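Local coordinates for protein esterase D (Lactobacillus rhamnosus, PDB 3DKR) that probably hydrolyses carboxylic ester bonds, as an alpha/beta hydrolase thought to work through a Ser-Asp-His catalytic triad, at residues R43-R47 and S48-V52. Numbering follows the deposited sequence.
Sequences RALQR and SGYGV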
# COMPACT_ATOMS: atom_id res chain seq x y z
N ARG A 43 0.97 -14.36 4.50
CA ARG A 43 1.10 -15.66 5.14
C ARG A 43 0.52 -15.65 6.55
O ARG A 43 -0.13 -16.62 6.96
CB ARG A 43 2.57 -16.11 5.15
CG ARG A 43 3.06 -16.50 3.79
CD ARG A 43 2.42 -17.79 3.29
NE ARG A 43 3.27 -18.46 2.33
CZ ARG A 43 3.00 -19.63 1.75
NH1 ARG A 43 1.86 -20.28 1.99
NH2 ARG A 43 3.89 -20.15 0.91
N ALA A 44 0.73 -14.58 7.31
CA ALA A 44 0.10 -14.44 8.63
C ALA A 44 -1.42 -14.51 8.50
O ALA A 44 -2.11 -15.18 9.25
CB ALA A 44 0.53 -13.16 9.31
N LEU A 45 -1.95 -13.82 7.50
CA LEU A 45 -3.40 -13.84 7.28
C LEU A 45 -3.85 -15.23 6.89
O LEU A 45 -4.87 -15.71 7.39
CB LEU A 45 -3.81 -12.82 6.24
CG LEU A 45 -3.55 -11.37 6.65
CD1 LEU A 45 -3.86 -10.44 5.49
CD2 LEU A 45 -4.43 -11.00 7.84
N GLN A 46 -3.08 -15.91 6.05
CA GLN A 46 -3.39 -17.28 5.67
C GLN A 46 -3.44 -18.21 6.89
O GLN A 46 -4.35 -19.06 6.99
CB GLN A 46 -2.37 -17.79 4.67
CG GLN A 46 -2.70 -19.18 4.12
CD GLN A 46 -1.65 -19.68 3.16
OE1 GLN A 46 -0.46 -19.62 3.47
NE2 GLN A 46 -2.08 -20.20 2.02
N ARG A 47 -2.49 -18.06 7.81
CA ARG A 47 -2.46 -18.93 9.01
C ARG A 47 -3.70 -18.71 9.86
O ARG A 47 -4.10 -19.61 10.61
CB ARG A 47 -1.21 -18.72 9.86
CG ARG A 47 0.09 -19.05 9.16
CD ARG A 47 1.23 -19.15 10.16
NE ARG A 47 1.54 -17.88 10.82
CZ ARG A 47 2.29 -16.92 10.28
NH1 ARG A 47 2.81 -17.05 9.06
NH2 ARG A 47 2.51 -15.80 10.97
N SER A 48 -4.31 -17.53 9.77
CA SER A 48 -5.55 -17.26 10.53
C SER A 48 -6.81 -17.50 9.68
O SER A 48 -7.93 -17.14 10.10
CB SER A 48 -5.54 -15.83 11.09
OG SER A 48 -4.71 -15.73 12.25
N GLY A 49 -6.63 -18.10 8.50
CA GLY A 49 -7.73 -18.57 7.68
C GLY A 49 -8.33 -17.56 6.72
O GLY A 49 -9.43 -17.77 6.19
N TYR A 50 -7.62 -16.46 6.48
CA TYR A 50 -8.11 -15.47 5.53
C TYR A 50 -7.66 -15.77 4.11
O TYR A 50 -6.55 -16.25 3.90
CB TYR A 50 -7.59 -14.10 5.92
CG TYR A 50 -8.15 -13.59 7.22
CD1 TYR A 50 -9.44 -13.08 7.28
CD2 TYR A 50 -7.40 -13.62 8.39
CE1 TYR A 50 -9.96 -12.62 8.49
CE2 TYR A 50 -7.91 -13.15 9.59
CZ TYR A 50 -9.19 -12.65 9.63
OH TYR A 50 -9.68 -12.19 10.83
N GLY A 51 -8.52 -15.45 3.13
CA GLY A 51 -8.10 -15.41 1.73
C GLY A 51 -7.32 -14.13 1.52
O GLY A 51 -7.57 -13.13 2.21
N VAL A 52 -6.37 -14.13 0.57
CA VAL A 52 -5.50 -12.98 0.38
C VAL A 52 -5.23 -12.82 -1.11
O VAL A 52 -5.06 -13.81 -1.80
CB VAL A 52 -4.15 -13.11 1.13
CG1 VAL A 52 -3.38 -11.79 1.05
CG2 VAL A 52 -4.37 -13.55 2.57
O HOH W 1 -1.96 -15.59 11.94
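Backbone bonds from S48, G49 and Y50 close the last turn of helix 39-47. Y50 N reaches L45 O (3.0 Å, N-H...O 163°), while G49 N bonds to Q46 O at 2.9 Å. S48 N makes a longer bond to A44 O (3.3 Å) and a weak one to L45 O. A water donates to A44 O at 2.7 Å and is hydrogen-bonded to S48 OG, which lies beside its own backbone N.

The apolar part centres on L45. Its CB packs against V52 CG2 (3.8 Å) and Y50 CB, and its CD2 branch meets CD2 of the tyrosine ring at 4.0 Å. This methyl comes from one side of the ring plane, whereas L45 O lies at the ring edge, near its plane, closest to CD2. M245 and V25 touch L45, so that it packs between helix 234-246 and strand 23-28 of the sheet.

Within the helix, R43 NH1 donates to Q46 OE1 (2.8 Å), in both the guanidinium and the amide plane. The R47 chain bends at chi3 (-65°), which brings one face of its guanidinium against A44 CA, off-centre toward the rim.

With G49 at positive phi (87°) as the C-prime residue, bonds G49 N to Q46 O and Y50 N to L45 O define a Schellman motif. It ends the helix and leads into strand 51-54, within a beta-alpha-beta unit of the alpha/beta hydrolase fold.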